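PDB 6Z96: TudS from Uncultured bacterium, which removes sulfur from thiouracil without redox chemistry, using a [4Fe-4S] cluster that probably takes up the sulfur in a [4Fe-5S] intermediate. Local coordinates for residues V136-E139 and D140-P143. Residues are numbered along the deposited sequence; the frame is centred on the assembly and turned at random.
Sequences VFSE and DQLP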
ATOM      1  N   VAL A 136      -6.148  -6.302  -3.851  1.00 18.01           N
ATOM      2  CA  VAL A 136      -5.814  -5.021  -3.241  1.00 17.78           C
ATOM      3  C   VAL A 136      -7.018  -4.104  -3.286  1.00 19.01           C
ATOM      4  O   VAL A 136      -7.598  -3.870  -4.355  1.00 20.57           O
ATOM      5  CB  VAL A 136      -4.611  -4.372  -3.974  1.00 18.11           C
ATOM      6  CG1 VAL A 136      -4.257  -3.014  -3.336  1.00 19.42           C
ATOM      7  CG2 VAL A 136      -3.403  -5.314  -3.951  1.00 18.56           C
ATOM      8  N   PHE A 137      -7.338  -3.514  -2.136  1.00 18.26           N
ATOM      9  CA  PHE A 137      -8.417  -2.556  -1.959  1.00 18.41           C
ATOM     10  C   PHE A 137      -7.845  -1.258  -1.420  1.00 18.41           C
ATOM     11  O   PHE A 137      -6.846  -1.293  -0.691  1.00 18.61           O
ATOM     12  CB  PHE A 137      -9.408  -3.084  -0.909  1.00 19.24           C
ATOM     13  CG  PHE A 137     -10.114  -4.364  -1.310  1.00 21.41           C
ATOM     14  CD1 PHE A 137     -11.380  -4.325  -1.861  1.00 23.78           C
ATOM     15  CD2 PHE A 137      -9.507  -5.600  -1.131  1.00 23.48           C
ATOM     16  CE1 PHE A 137     -12.026  -5.507  -2.228  1.00 25.18           C
ATOM     17  CE2 PHE A 137     -10.158  -6.775  -1.498  1.00 24.45           C
ATOM     18  CZ  PHE A 137     -11.419  -6.714  -2.009  1.00 24.50           C
ATOM     19  N   SER A 138      -8.466  -0.129  -1.760  1.00 17.60           N
ATOM     20  CA  SER A 138      -8.039   1.150  -1.194  1.00 19.01           C
ATOM     21  C   SER A 138      -8.881   1.521   0.028  1.00 20.03           C
ATOM     22  O   SER A 138      -9.876   0.848   0.339  1.00 20.45           O
ATOM     23  CB  SER A 138      -8.135   2.242  -2.253  1.00 20.33           C
ATOM     24  OG  SER A 138      -9.489   2.654  -2.390  1.00 21.95           O
ATOM     25  N   GLU A 139      -8.521   2.623   0.709  1.00 20.11           N
ATOM     26  CA  GLU A 139      -9.305   3.108   1.843  1.00 20.64           C
ATOM     27  C   GLU A 139     -10.710   3.587   1.395  1.00 21.24           C
ATOM     28  O   GLU A 139     -11.542   3.878   2.255  1.00 22.62           O
ATOM     29  CB  GLU A 139      -8.548   4.211   2.607  1.00 21.38           C
ATOM     30  CG  GLU A 139      -8.474   5.535   1.875  1.00 22.97           C
ATOM     31  CD  GLU A 139      -7.305   5.725   0.927  1.00 23.85           C
ATOM     32  OE1 GLU A 139      -6.714   4.710   0.491  1.00 20.77           O
ATOM     33  OE2 GLU A 139      -7.010   6.893   0.581  1.00 23.60           O
ATOM     34  N   ASP A 140     -10.958   3.726   0.080  1.00 20.54           N
ATOM     35  CA  ASP A 140     -12.301   4.085  -0.412  1.00 21.34           C
ATOM     36  C   ASP A 140     -13.163   2.822  -0.656  1.00 21.84           C
ATOM     37  O   ASP A 140     -14.308   2.945  -1.118  1.00 23.73           O
ATOM     38  CB  ASP A 140     -12.188   4.820  -1.752  1.00 24.28           C
ATOM     39  CG  ASP A 140     -11.372   6.101  -1.673  1.00 32.02           C
ATOM     40  OD1 ASP A 140     -11.485   6.811  -0.660  1.00 33.63           O
ATOM     41  OD2 ASP A 140     -10.611   6.378  -2.622  1.00 36.07           O
ATOM     42  N   GLN A 141     -12.627   1.613  -0.374  1.00 20.66           N
ATOM     43  CA  GLN A 141     -13.288   0.334  -0.621  1.00 20.01           C
ATOM     44  C   GLN A 141     -13.335  -0.521   0.655  1.00 20.10           C
ATOM     45  O   GLN A 141     -13.298  -1.746   0.558  1.00 20.96           O
ATOM     46  CB  GLN A 141     -12.537  -0.430  -1.728  1.00 20.15           C
ATOM     47  CG  GLN A 141     -12.461   0.360  -3.010  1.00 21.77           C
ATOM     48  CD  GLN A 141     -11.632  -0.350  -4.030  1.00 25.89           C
ATOM     49  OE1 GLN A 141     -10.439  -0.606  -3.834  1.00 24.67           O
ATOM     50  NE2 GLN A 141     -12.242  -0.673  -5.161  1.00 28.82           N
ATOM     51  N   LEU A 142     -13.419   0.110   1.836  1.00 20.07           N
ATOM     52  CA  LEU A 142     -13.481  -0.643   3.091  1.00 20.76           C
ATOM     53  C   LEU A 142     -14.669  -1.592   3.156  1.00 21.47           C
ATOM     54  O   LEU A 142     -14.467  -2.715   3.611  1.00 21.62           O
ATOM     55  CB  LEU A 142     -13.456   0.255   4.339  1.00 21.95           C
ATOM     56  CG  LEU A 142     -12.207   1.080   4.501  1.00 24.41           C
ATOM     57  CD1 LEU A 142     -12.296   1.943   5.742  1.00 26.13           C
ATOM     58  CD2 LEU A 142     -10.993   0.213   4.625  1.00 25.67           C
ATOM     59  N   PRO A 143     -15.885  -1.211   2.689  1.00 21.32           N
ATOM     60  CA  PRO A 143     -17.009  -2.164   2.769  1.00 21.18           C
ATOM     61  C   PRO A 143     -16.734  -3.427   1.965  1.00 21.45           C
ATOM     62  O   PRO A 143     -16.990  -4.532   2.434  1.00 21.93           O
ATOM     63  CB  PRO A 143     -18.197  -1.368   2.198  1.00 22.08           C
ATOM     64  CG  PRO A 143     -17.847   0.086   2.427  1.00 23.15           C
ATOM     65  CD  PRO A 143     -16.330   0.096   2.155  1.00 21.55           C
TER
HETATM   66  O   HOH W   1      -9.879   4.288  -4.420  1.00 33.74           O
HETATM   67  O   HOH W   2     -14.215   2.971   2.333  1.00 23.89           O
HETATM   68  O   HOH W   3      -8.669   8.284  -1.342  1.00 54.40           O
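A type I beta turn from S138 to Q141 carries the chain from strand 135-137, an outermost strand of the four-stranded parallel sheet, into helix 142-151, and illustrates how a tight turn can be bonded from both ends. Its closing bond runs from Q141 N to S138 O (2.9 Å), with the donor well above the carbonyl plane. The side chain of Q141 then reaches back over the turn: CG lies anti to the carbonyl carbon (chi1 -58°) and the chain is extended beyond it, which delivers OE1 to S138 N at 2.9 Å. This bond is nearly straight (165°), lies in the amide carbonyl plane and uses a lone pair. Q141 thus pairs with both N and O of S138 while occupying the N-cap position of the helix. The side chains of F137 and Q141 cross at about a right angle. An alanine here would probably leave S138 N without this acceptor and open a gap beside CA and CB of F137. In an ST turn, S138 OG, set between its own N and carbonyl carbon, accepts from D140 N at 3.1 Å. A water bridges the same hydroxyl to D140 OD2. The side chains of E139 and D140 lie side by side and point the same way, yet E139 turns to K98 and E99, with a salt bridge from OE2 to K98 NZ; K98 lines the iron-sulfur cluster pocket. At the helix start, a second water links E139 O to L142 N, while L142 CG packs 3.6 Å from E139 O.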